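Local coordinates for 3-oxoacyl-[acyl-carrier-protein] synthase, mitochondrial (Arabidopsis thaliana, PDB 2IX4), which catalyses the condensing step of mitochondrial fatty acid synthesis, adding two carbons from malonyl-ACP to a growing acyl chain, at residues Ala183-Arg191 / Glu273-Gly281; Asp328-Lys336 / Asp391-Met399. All coordinates share one frame; numbering follows the deposited sequence.

Interaction 1: Ala183-Arg191 / Glu273-Gly281; sequences AHSIGDATR and ELCGYGMSG
The Tyr277 ring lies with one face on the helix backbone at Gly187. Gly187 CA sits over the ring centre, 3.3 Å from the centroid and 5° off the normal, a close CH-pi contact. At the ring edge, near its plane, come the Arg191 guanidinium and His184 ND1. The guanidinium in turn lays a face over Tyr277 CD2, with Arg191 CZ 3.8 Å from that atom and the two planes 67° apart. CG of Tyr277 is anti to the backbone N (chi1 172°), which sends the ring across from the strand to the helix. Gly187, having no side chain, lets the ring lie against the helix backbone. The phenol OH of Tyr277 is 3.0 Å from His184 ND1 in a hydrogen bond that either could donate. Tyr277 OH is also 3.0 Å from Asp188 OD1, a possible second acceptor for its proton.

Helix 181-195 packs here on strand 272-281 of the mixed sheet, within the thiolase-like fold of the condensing enzymes. The axes of the segments 183-191 and 273-281 come within 9.1 Å of each other. The other subunit of the homodimer adds His173, bonded to Asp188 OD2, and Asp197, which forms a salt bridge with Arg191 NE.

A leucine in place of Tyr277 would probably leave His184 ND1 without its hydroxyl mate and uncover part of Gly187. Beyond the ring, Leu274 CD1 reaches Ile186 CG2 at 3.6 Å. Thr190 OG1 turns back to bond Ile186 O from above the carbonyl plane, at 3.0 Å. Met279 brings its sulfur to the edge of the His184 ring.

Interaction 2: Asp328-Lys336 / Asp391-Met399; sequences DAVEARAIK and DPIFDKRFM
Helix residues 328-336 pack against an irregular loop whose backbone makes a type I beta turn from Asp391 to Phe394, with Ile393 CA 7.3 Å from Ala329 CA. The loop sets Ile393, Phe394 and Phe398 against the helix. Ala332 CB meets two of them: Phe394 CZ at 3.7 Å and Ile393 CG2 at 3.9 Å. The same Ile393 CG2 lies over one face of the Phe394 ring. CG1 of Ile393 is anti to the backbone N (chi1 -161°), and this carries CD1 to the helix backbone, 3.8 Å from Arg333 N.

Two Asx turns shape the loop. Asp391 OD1 accepts from Ile393 N in a nearly straight bond, 171° at the hydrogen. Asp395 OD1 takes both Arg397 N and Phe398 N. In the ketosynthase fold this loop joins strands 380-381 and 405-406 and covers one side of helix 325-339. Its first turn is also tied down by a salt bridge from Asp391 OD2 to Arg243.

The Phe398 ring is sandwiched. Phe394 CD2 lies over one face and Lys336 CG over the other, both offset toward the rim. The Lys336 contact is a CH-pi one, 3.9 Å from CG to the ring centroid. At the ring edge, Phe398 CZ comes within 3.6 Å of Ala332 O. Ile335 CG2 also meets this edge, 4.3 Å from Phe398 CE1.

How the interactions relate
Both segments of interaction 1 come earlier in the chain than those of interaction 2. The centres are 25 Å apart and the nearest atoms about 10 Å, so they do not touch. All four segments belong to one ketosynthase fold. Interaction 1 is buried, joins helix 181-195 to the mixed sheet and reaches the second subunit. Interaction 2 is partly buried, further from the centre of the chain, and touches no other chain. Helix 294-307 connects the two regions: it packs on strand 272-281 through Ser280 and on helix 325-339 through Ala334. The side chains of Ala183 and Ile335 each lie about 8 Å from that of His320, a predicted active-site residue, so the contacts pack the scaffold on different sides of it.

Interaction 1: Ala183-Arg191 / Glu273-Gly281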
ATOM      1  N   ALA A 183      -3.030 -10.633  -0.099  1.00 21.49           N
ATOM      2  CA  ALA A 183      -4.269 -11.028   0.565  1.00 21.40           C
ATOM      3  C   ALA A 183      -5.169  -9.820   0.821  1.00 21.44           C
ATOM      4  O   ALA A 183      -6.350  -9.836   0.457  1.00 21.41           O
ATOM      5  CB  ALA A 183      -3.975 -11.777   1.860  1.00 21.44           C
ATOM      6  N   HIS A 184      -4.606  -8.777   1.432  1.00 21.05           N
ATOM      7  CA  HIS A 184      -5.332  -7.529   1.673  1.00 20.83           C
ATOM      8  C   HIS A 184      -5.809  -6.864   0.382  1.00 20.93           C
ATOM      9  O   HIS A 184      -6.888  -6.281   0.354  1.00 20.89           O
ATOM     10  CB  HIS A 184      -4.486  -6.545   2.479  1.00 21.00           C
ATOM     11  CG  HIS A 184      -4.293  -6.939   3.910  1.00 20.72           C
ATOM     12  ND1 HIS A 184      -5.218  -6.657   4.893  1.00 21.22           N
ATOM     13  CD2 HIS A 184      -3.274  -7.580   4.528  1.00 21.32           C
ATOM     14  CE1 HIS A 184      -4.777  -7.110   6.054  1.00 21.02           C
ATOM     15  NE2 HIS A 184      -3.598  -7.670   5.861  1.00 21.59           N
ATOM     16  N   SER A 185      -5.011  -6.948  -0.683  1.00 20.82           N
ATOM     17  CA  SER A 185      -5.400  -6.362  -1.966  1.00 20.91           C
ATOM     18  C   SER A 185      -6.667  -7.027  -2.504  1.00 20.75           C
ATOM     19  O   SER A 185      -7.583  -6.347  -2.978  1.00 21.02           O
ATOM     20  CB  SER A 185      -4.261  -6.456  -2.987  1.00 21.03           C
ATOM     21  OG  SER A 185      -3.259  -5.478  -2.741  1.00 21.54           O
ATOM     22  N   ILE A 186      -6.707  -8.354  -2.419  1.00 20.62           N
ATOM     23  CA  ILE A 186      -7.872  -9.147  -2.816  1.00 20.52           C
ATOM     24  C   ILE A 186      -9.057  -8.858  -1.887  1.00 20.38           C
ATOM     25  O   ILE A 186     -10.185  -8.662  -2.344  1.00 20.25           O
ATOM     26  CB  ILE A 186      -7.535 -10.667  -2.836  1.00 20.52           C
ATOM     27  CG1 ILE A 186      -6.709 -11.011  -4.081  1.00 20.82           C
ATOM     28  CG2 ILE A 186      -8.808 -11.523  -2.787  1.00 20.55           C
ATOM     29  CD1 ILE A 186      -5.979 -12.348  -4.013  1.00 20.77           C
ATOM     30  N   GLY A 187      -8.784  -8.817  -0.587  1.00 20.09           N
ATOM     31  CA  GLY A 187      -9.812  -8.558   0.413  1.00 20.22           C
ATOM     32  C   GLY A 187     -10.445  -7.184   0.298  1.00 20.20           C
ATOM     33  O   GLY A 187     -11.668  -7.053   0.378  1.00 20.54           O
ATOM     34  N   ASP A 188      -9.616  -6.158   0.119  1.00 20.04           N
ATOM     35  CA  ASP A 188     -10.102  -4.789  -0.058  1.00 20.01           C
ATOM     36  C   ASP A 188     -10.975  -4.671  -1.302  1.00 20.00           C
ATOM     37  O   ASP A 188     -11.992  -3.988  -1.281  1.00 20.29           O
ATOM     38  CB  ASP A 188      -8.940  -3.799  -0.158  1.00 19.77           C
ATOM     39  CG  ASP A 188      -8.240  -3.569   1.173  1.00 20.34           C
ATOM     40  OD1 ASP A 188      -8.770  -3.972   2.228  1.00 20.57           O
ATOM     41  OD2 ASP A 188      -7.153  -2.960   1.155  1.00 20.59           O
ATOM     42  N   ALA A 189     -10.560  -5.336  -2.378  1.00 20.08           N
ATOM     43  CA  ALA A 189     -11.309  -5.354  -3.638  1.00 20.27           C
ATOM     44  C   ALA A 189     -12.681  -6.012  -3.473  1.00 20.50           C
ATOM     45  O   ALA A 189     -13.668  -5.579  -4.077  1.00 20.68           O
ATOM     46  CB  ALA A 189     -10.504  -6.064  -4.710  1.00 20.19           C
ATOM     47  N   THR A 190     -12.726  -7.062  -2.658  1.00 20.63           N
ATOM     48  CA  THR A 190     -13.974  -7.727  -2.286  1.00 20.97           C
ATOM     49  C   THR A 190     -14.923  -6.761  -1.565  1.00 20.92           C
ATOM     50  O   THR A 190     -16.093  -6.646  -1.942  1.00 20.89           O
ATOM     51  CB  THR A 190     -13.687  -8.971  -1.420  1.00 20.93           C
ATOM     52  OG1 THR A 190     -12.889  -9.887  -2.176  1.00 21.82           O
ATOM     53  CG2 THR A 190     -14.976  -9.671  -0.992  1.00 21.39           C
ATOM     54  N   ARG A 191     -14.411  -6.060  -0.550  1.00 20.78           N
ATOM     55  CA  ARG A 191     -15.188  -5.042   0.173  1.00 20.84           C
ATOM     56  C   ARG A 191     -15.774  -3.979  -0.757  1.00 20.84           C
ATOM     57  O   ARG A 191     -16.900  -3.522  -0.554  1.00 20.99           O
ATOM     58  CB  ARG A 191     -14.335  -4.361   1.248  1.00 20.81           C
ATOM     59  CG  ARG A 191     -13.967  -5.235   2.433  1.00 20.91           C
ATOM     60  CD  ARG A 191     -15.099  -5.337   3.454  1.00 21.51           C
ATOM     61  NE  ARG A 191     -14.732  -6.201   4.576  1.00 21.29           N
ATOM     62  CZ  ARG A 191     -14.807  -7.531   4.560  1.00 21.83           C
ATOM     63  NH1 ARG A 191     -15.246  -8.171   3.481  1.00 21.24           N
ATOM     64  NH2 ARG A 191     -14.443  -8.223   5.632  1.00 21.26           N
ATOM     65  N   GLU A 273     -16.757 -18.758  -4.332  1.00 23.96           N
ATOM     66  CA  GLU A 273     -17.158 -17.508  -3.702  1.00 24.05           C
ATOM     67  C   GLU A 273     -16.121 -17.138  -2.648  1.00 24.10           C
ATOM     68  O   GLU A 273     -15.593 -18.014  -1.958  1.00 23.88           O
ATOM     69  CB  GLU A 273     -18.540 -17.654  -3.054  1.00 24.13           C
ATOM     70  CG  GLU A 273     -19.058 -16.390  -2.365  1.00 24.70           C
ATOM     71  CD  GLU A 273     -20.387 -16.576  -1.649  1.00 25.64           C
ATOM     72  OE1 GLU A 273     -20.862 -17.725  -1.520  1.00 26.65           O
ATOM     73  OE2 GLU A 273     -20.961 -15.558  -1.205  1.00 25.87           O
ATOM     74  N   LEU A 274     -15.818 -15.848  -2.533  1.00 24.10           N
ATOM     75  CA  LEU A 274     -15.004 -15.359  -1.427  1.00 24.27           C
ATOM     76  C   LEU A 274     -15.946 -14.981  -0.286  1.00 24.16           C
ATOM     77  O   LEU A 274     -16.717 -14.026  -0.403  1.00 24.12           O
ATOM     78  CB  LEU A 274     -14.145 -14.168  -1.858  1.00 24.38           C
ATOM     79  CG  LEU A 274     -12.867 -13.902  -1.052  1.00 24.95           C
ATOM     80  CD1 LEU A 274     -11.948 -12.995  -1.850  1.00 25.30           C
ATOM     81  CD2 LEU A 274     -13.134 -13.311   0.327  1.00 25.44           C
ATOM     82  N   CYS A 275     -15.870 -15.738   0.807  1.00 24.11           N
ATOM     83  CA  CYS A 275     -16.845 -15.666   1.897  1.00 24.25           C
ATOM     84  C   CYS A 275     -16.320 -15.008   3.164  1.00 23.76           C
ATOM     85  O   CYS A 275     -17.102 -14.590   4.022  1.00 23.65           O
ATOM     86  CB  CYS A 275     -17.348 -17.071   2.245  1.00 24.31           C
ATOM     87  SG  CYS A 275     -18.203 -17.907   0.897  1.00 26.80           S
ATOM     88  N   GLY A 276     -15.001 -14.927   3.287  1.00 23.38           N
ATOM     89  CA  GLY A 276     -14.393 -14.389   4.494  1.00 22.96           C
ATOM     90  C   GLY A 276     -13.099 -13.657   4.232  1.00 22.62           C
ATOM     91  O   GLY A 276     -12.253 -14.125   3.468  1.00 22.58           O
ATOM     92  N   TYR A 277     -12.966 -12.499   4.871  1.00 22.29           N
ATOM     93  CA  TYR A 277     -11.755 -11.688   4.825  1.00 22.00           C
ATOM     94  C   TYR A 277     -11.458 -11.225   6.248  1.00 21.63           C
ATOM     95  O   TYR A 277     -11.888 -10.151   6.672  1.00 21.59           O
ATOM     96  CB  TYR A 277     -11.945 -10.513   3.854  1.00 22.22           C
ATOM     97  CG  TYR A 277     -10.849  -9.457   3.811  1.00 22.26           C
ATOM     98  CD1 TYR A 277      -9.491  -9.797   3.886  1.00 21.89           C
ATOM     99  CD2 TYR A 277     -11.179  -8.109   3.652  1.00 22.57           C
ATOM    100  CE1 TYR A 277      -8.497  -8.813   3.832  1.00 21.69           C
ATOM    101  CE2 TYR A 277     -10.197  -7.126   3.591  1.00 22.49           C
ATOM    102  CZ  TYR A 277      -8.863  -7.483   3.679  1.00 22.23           C
ATOM    103  OH  TYR A 277      -7.902  -6.497   3.616  1.00 22.95           O
ATOM    104  N   GLY A 278     -10.744 -12.065   6.990  1.00 21.24           N
ATOM    105  CA  GLY A 278     -10.421 -11.778   8.381  1.00 21.01           C
ATOM    106  C   GLY A 278      -9.129 -11.005   8.482  1.00 20.95           C
ATOM    107  O   GLY A 278      -8.141 -11.365   7.842  1.00 20.87           O
ATOM    108  N   MET A 279      -9.140  -9.946   9.289  1.00 20.89           N
ATOM    109  CA  MET A 279      -7.969  -9.091   9.479  1.00 20.84           C
ATOM    110  C   MET A 279      -7.675  -8.904  10.948  1.00 20.64           C
ATOM    111  O   MET A 279      -8.594  -8.772  11.756  1.00 20.63           O
ATOM    112  CB  MET A 279      -8.191  -7.717   8.849  1.00 21.07           C
ATOM    113  CG  MET A 279      -8.220  -7.701   7.331  1.00 21.54           C
ATOM    114  SD  MET A 279      -8.748  -6.096   6.697  1.00 23.70           S
ATOM    115  CE  MET A 279     -10.482  -6.097   7.148  1.00 23.14           C
ATOM    116  N   SER A 280      -6.391  -8.877  11.288  1.00 20.32           N
ATOM    117  CA  SER A 280      -5.970  -8.575  12.649  1.00 20.02           C
ATOM    118  C   SER A 280      -4.566  -7.990  12.674  1.00 19.94           C
ATOM    119  O   SER A 280      -3.888  -7.914  11.644  1.00 19.43           O
ATOM    120  CB  SER A 280      -6.017  -9.833  13.520  1.00 20.14           C
ATOM    121  OG  SER A 280      -4.948 -10.706  13.198  1.00 19.98           O
ATOM    122  N   GLY A 281      -4.154  -7.575  13.867  1.00 19.72           N
ATOM    123  CA  GLY A 281      -2.791  -7.157  14.135  1.00 20.11           C
ATOM    124  C   GLY A 281      -2.271  -7.869  15.369  1.00 20.36           C
ATOM    125  O   GLY A 281      -3.013  -8.069  16.336  1.00 20.26           O
TER

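Interaction 2: Asp328-Lys336 / Asp391-Met399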
ATOM      1  N   ASP A 328       6.432 -20.878  11.980  1.00 21.56           N
ATOM      2  CA  ASP A 328       5.668 -22.073  11.601  1.00 21.45           C
ATOM      3  C   ASP A 328       4.973 -22.705  12.803  1.00 21.32           C
ATOM      4  O   ASP A 328       3.812 -23.109  12.712  1.00 21.40           O
ATOM      5  CB  ASP A 328       6.569 -23.106  10.915  1.00 21.33           C
ATOM      6  CG  ASP A 328       7.100 -22.630   9.571  1.00 21.28           C
ATOM      7  OD1 ASP A 328       7.129 -21.408   9.318  1.00 21.54           O
ATOM      8  OD2 ASP A 328       7.500 -23.492   8.762  1.00 21.11           O
ATOM      9  N   ALA A 329       5.697 -22.781  13.918  1.00 21.01           N
ATOM     10  CA  ALA A 329       5.182 -23.330  15.169  1.00 20.89           C
ATOM     11  C   ALA A 329       4.021 -22.501  15.715  1.00 20.84           C
ATOM     12  O   ALA A 329       3.021 -23.054  16.182  1.00 21.18           O
ATOM     13  CB  ALA A 329       6.297 -23.426  16.200  1.00 20.80           C
ATOM     14  N   VAL A 330       4.164 -21.179  15.656  1.00 20.67           N
ATOM     15  CA  VAL A 330       3.125 -20.251  16.105  1.00 20.41           C
ATOM     16  C   VAL A 330       1.833 -20.455  15.310  1.00 20.20           C
ATOM     17  O   VAL A 330       0.753 -20.556  15.892  1.00 20.22           O
ATOM     18  CB  VAL A 330       3.604 -18.774  16.031  1.00 20.49           C
ATOM     19  CG1 VAL A 330       2.442 -17.811  16.201  1.00 20.38           C
ATOM     20  CG2 VAL A 330       4.670 -18.501  17.089  1.00 20.16           C
ATOM     21  N   GLU A 331       1.942 -20.542  13.987  1.00 19.98           N
ATOM     22  CA  GLU A 331       0.763 -20.768  13.157  1.00 19.96           C
ATOM     23  C   GLU A 331       0.142 -22.141  13.434  1.00 19.84           C
ATOM     24  O   GLU A 331      -1.079 -22.258  13.527  1.00 20.06           O
ATOM     25  CB  GLU A 331       1.076 -20.595  11.670  1.00 19.76           C
ATOM     26  CG  GLU A 331      -0.174 -20.619  10.789  1.00 20.20           C
ATOM     27  CD  GLU A 331       0.127 -20.453   9.320  1.00 20.58           C
ATOM     28  OE1 GLU A 331       1.308 -20.559   8.931  1.00 20.90           O
ATOM     29  OE2 GLU A 331      -0.826 -20.213   8.545  1.00 21.12           O
ATOM     30  N   ALA A 332       0.984 -23.166  13.572  1.00 19.82           N
ATOM     31  CA  ALA A 332       0.519 -24.514  13.908  1.00 20.07           C
ATOM     32  C   ALA A 332      -0.283 -24.497  15.208  1.00 20.35           C
ATOM     33  O   ALA A 332      -1.352 -25.101  15.296  1.00 20.32           O
ATOM     34  CB  ALA A 332       1.699 -25.477  14.022  1.00 20.14           C
ATOM     35  N   ARG A 333       0.247 -23.789  16.204  1.00 20.59           N
ATOM     36  CA  ARG A 333      -0.416 -23.589  17.491  1.00 21.12           C
ATOM     37  C   ARG A 333      -1.761 -22.881  17.305  1.00 21.09           C
ATOM     38  O   ARG A 333      -2.764 -23.262  17.913  1.00 21.12           O
ATOM     39  CB  ARG A 333       0.496 -22.770  18.403  1.00 21.30           C
ATOM     40  CG  ARG A 333       0.331 -23.044  19.881  1.00 23.14           C
ATOM     41  CD  ARG A 333       1.508 -22.488  20.678  1.00 25.60           C
ATOM     42  NE  ARG A 333       2.755 -23.213  20.419  1.00 27.13           N
ATOM     43  CZ  ARG A 333       3.846 -22.683  19.867  1.00 27.61           C
ATOM     44  NH1 ARG A 333       3.877 -21.405  19.509  1.00 28.06           N
ATOM     45  NH2 ARG A 333       4.921 -23.438  19.683  1.00 27.75           N
ATOM     46  N   ALA A 334      -1.773 -21.864  16.445  1.00 21.26           N
ATOM     47  CA  ALA A 334      -2.975 -21.092  16.141  1.00 21.47           C
ATOM     48  C   ALA A 334      -4.036 -21.919  15.410  1.00 21.70           C
ATOM     49  O   ALA A 334      -5.230 -21.780  15.684  1.00 21.56           O
ATOM     50  CB  ALA A 334      -2.615 -19.855  15.335  1.00 21.51           C
ATOM     51  N   ILE A 335      -3.595 -22.775  14.485  1.00 21.92           N
ATOM     52  CA  ILE A 335      -4.495 -23.696  13.781  1.00 22.20           C
ATOM     53  C   ILE A 335      -5.124 -24.694  14.764  1.00 22.51           C
ATOM     54  O   ILE A 335      -6.309 -25.016  14.654  1.00 22.66           O
ATOM     55  CB  ILE A 335      -3.786 -24.416  12.595  1.00 22.23           C
ATOM     56  CG1 ILE A 335      -3.440 -23.406  11.496  1.00 21.93           C
ATOM     57  CG2 ILE A 335      -4.663 -25.538  12.023  1.00 21.94           C
ATOM     58  CD1 ILE A 335      -2.469 -23.925  10.433  1.00 22.43           C
ATOM     59  N   LYS A 336      -4.334 -25.160  15.730  1.00 22.89           N
ATOM     60  CA  LYS A 336      -4.843 -26.004  16.813  1.00 23.34           C
ATOM     61  C   LYS A 336      -5.894 -25.300  17.665  1.00 23.42           C
ATOM     62  O   LYS A 336      -6.865 -25.924  18.091  1.00 23.58           O
ATOM     63  CB  LYS A 336      -3.706 -26.504  17.712  1.00 23.44           C
ATOM     64  CG  LYS A 336      -3.505 -28.016  17.685  1.00 24.33           C
ATOM     65  CD  LYS A 336      -2.481 -28.486  18.719  1.00 25.00           C
ATOM     66  CE  LYS A 336      -3.072 -28.537  20.122  1.00 25.95           C
ATOM     67  NZ  LYS A 336      -2.141 -29.156  21.110  1.00 26.90           N
ATOM     68  N   ASP A 391       7.554 -31.065  13.008  1.00 24.99           N
ATOM     69  CA  ASP A 391       7.687 -30.338  14.270  1.00 25.16           C
ATOM     70  C   ASP A 391       7.019 -31.097  15.426  1.00 25.20           C
ATOM     71  O   ASP A 391       5.948 -31.677  15.237  1.00 25.04           O
ATOM     72  CB  ASP A 391       7.079 -28.935  14.115  1.00 25.16           C
ATOM     73  CG  ASP A 391       7.426 -28.007  15.270  1.00 25.35           C
ATOM     74  OD1 ASP A 391       6.778 -28.105  16.332  1.00 25.72           O
ATOM     75  OD2 ASP A 391       8.342 -27.173  15.110  1.00 25.31           O
ATOM     76  N   PRO A 392       7.661 -31.116  16.615  1.00 25.45           N
ATOM     77  CA  PRO A 392       7.134 -31.762  17.825  1.00 25.65           C
ATOM     78  C   PRO A 392       5.664 -31.476  18.143  1.00 25.94           C
ATOM     79  O   PRO A 392       5.017 -32.298  18.794  1.00 25.89           O
ATOM     80  CB  PRO A 392       8.019 -31.193  18.932  1.00 25.62           C
ATOM     81  CG  PRO A 392       9.311 -30.952  18.273  1.00 25.72           C
ATOM     82  CD  PRO A 392       8.996 -30.533  16.861  1.00 25.37           C
ATOM     83  N   ILE A 393       5.148 -30.331  17.700  1.00 26.35           N
ATOM     84  CA  ILE A 393       3.735 -29.992  17.898  1.00 26.84           C
ATOM     85  C   ILE A 393       2.807 -30.990  17.189  1.00 27.00           C
ATOM     86  O   ILE A 393       1.684 -31.230  17.632  1.00 27.00           O
ATOM     87  CB  ILE A 393       3.410 -28.524  17.468  1.00 26.90           C
ATOM     88  CG1 ILE A 393       2.090 -28.056  18.097  1.00 27.33           C
ATOM     89  CG2 ILE A 393       3.387 -28.373  15.941  1.00 27.07           C
ATOM     90  CD1 ILE A 393       1.917 -26.551  18.141  1.00 28.23           C
ATOM     91  N   PHE A 394       3.301 -31.579  16.103  1.00 27.23           N
ATOM     92  CA  PHE A 394       2.518 -32.505  15.295  1.00 27.59           C
ATOM     93  C   PHE A 394       2.606 -33.940  15.800  1.00 28.05           C
ATOM     94  O   PHE A 394       3.616 -34.349  16.380  1.00 28.23           O
ATOM     95  CB  PHE A 394       2.956 -32.436  13.831  1.00 27.34           C
ATOM     96  CG  PHE A 394       2.809 -31.072  13.215  1.00 26.93           C
ATOM     97  CD1 PHE A 394       3.928 -30.364  12.793  1.00 26.51           C
ATOM     98  CD2 PHE A 394       1.552 -30.493  13.059  1.00 26.40           C
ATOM     99  CE1 PHE A 394       3.797 -29.103  12.222  1.00 26.14           C
ATOM    100  CE2 PHE A 394       1.413 -29.233  12.493  1.00 25.93           C
ATOM    101  CZ  PHE A 394       2.536 -28.538  12.070  1.00 25.88           C
ATOM    102  N   ASP A 395       1.533 -34.694  15.581  1.00 28.58           N
ATOM    103  CA  ASP A 395       1.503 -36.118  15.902  1.00 29.09           C
ATOM    104  C   ASP A 395       0.875 -36.906  14.753  1.00 29.34           C
ATOM    105  O   ASP A 395       0.600 -36.346  13.688  1.00 29.60           O
ATOM    106  CB  ASP A 395       0.777 -36.375  17.234  1.00 29.15           C
ATOM    107  CG  ASP A 395      -0.690 -35.944  17.219  1.00 29.52           C
ATOM    108  OD1 ASP A 395      -1.331 -35.937  16.145  1.00 29.52           O
ATOM    109  OD2 ASP A 395      -1.214 -35.626  18.306  1.00 30.53           O
ATOM    110  N   LYS A 396       0.643 -38.195  14.979  1.00 29.53           N
ATOM    111  CA  LYS A 396       0.064 -39.087  13.969  1.00 29.73           C
ATOM    112  C   LYS A 396      -1.183 -38.526  13.277  1.00 29.43           C
ATOM    113  O   LYS A 396      -1.366 -38.712  12.071  1.00 29.58           O
ATOM    114  CB  LYS A 396      -0.213 -40.472  14.574  1.00 29.96           C
ATOM    115  CG  LYS A 396      -0.890 -40.459  15.949  1.00 31.03           C
ATOM    116  CD  LYS A 396      -0.485 -41.681  16.767  1.00 32.74           C
ATOM    117  CE  LYS A 396      -1.441 -41.932  17.929  1.00 33.85           C
ATOM    118  NZ  LYS A 396      -2.730 -42.539  17.477  1.00 34.69           N
ATOM    119  N   ARG A 397      -2.018 -37.822  14.038  1.00 29.07           N
ATOM    120  CA  ARG A 397      -3.265 -37.259  13.520  1.00 28.66           C
ATOM    121  C   ARG A 397      -3.113 -35.803  13.062  1.00 27.95           C
ATOM    122  O   ARG A 397      -3.386 -35.480  11.902  1.00 27.88           O
ATOM    123  CB  ARG A 397      -4.382 -37.396  14.560  1.00 28.96           C
ATOM    124  CG  ARG A 397      -4.923 -38.815  14.701  1.00 30.03           C
ATOM    125  CD  ARG A 397      -5.684 -39.015  16.002  1.00 32.15           C
ATOM    126  NE  ARG A 397      -4.788 -39.090  17.158  1.00 33.70           N
ATOM    127  CZ  ARG A 397      -4.765 -38.214  18.160  1.00 34.69           C
ATOM    128  NH1 ARG A 397      -5.600 -37.180  18.175  1.00 35.12           N
ATOM    129  NH2 ARG A 397      -3.907 -38.377  19.161  1.00 34.92           N
ATOM    130  N   PHE A 398      -2.681 -34.936  13.975  1.00 26.94           N
ATOM    131  CA  PHE A 398      -2.462 -33.521  13.668  1.00 25.97           C
ATOM    132  C   PHE A 398      -1.136 -33.350  12.927  1.00 25.22           C
ATOM    133  O   PHE A 398      -0.072 -33.328  13.542  1.00 24.93           O
ATOM    134  CB  PHE A 398      -2.505 -32.683  14.953  1.00 25.99           C
ATOM    135  CG  PHE A 398      -2.333 -31.208  14.729  1.00 25.96           C
ATOM    136  CD1 PHE A 398      -3.128 -30.527  13.811  1.00 25.85           C
ATOM    137  CD2 PHE A 398      -1.385 -30.492  15.452  1.00 26.06           C
ATOM    138  CE1 PHE A 398      -2.972 -29.162  13.606  1.00 25.88           C
ATOM    139  CE2 PHE A 398      -1.221 -29.130  15.255  1.00 25.83           C
ATOM    140  CZ  PHE A 398      -2.017 -28.462  14.331  1.00 26.12           C
ATOM    141  N   MET A 399      -1.218 -33.231  11.602  1.00 24.43           N
ATOM    142  CA  MET A 399      -0.051 -33.332  10.726  1.00 23.78           C
ATOM    143  C   MET A 399      -0.318 -32.652   9.381  1.00 23.14           C
ATOM    144  O   MET A 399      -1.373 -32.868   8.783  1.00 22.86           O
ATOM    145  CB  MET A 399       0.287 -34.816  10.506  1.00 23.93           C
ATOM    146  CG  MET A 399       1.551 -35.108   9.709  1.00 24.36           C
ATOM    147  SD  MET A 399       3.075 -34.672  10.574  1.00 26.13           S
ATOM    148  CE  MET A 399       3.168 -35.930  11.845  1.00 25.74           C
TER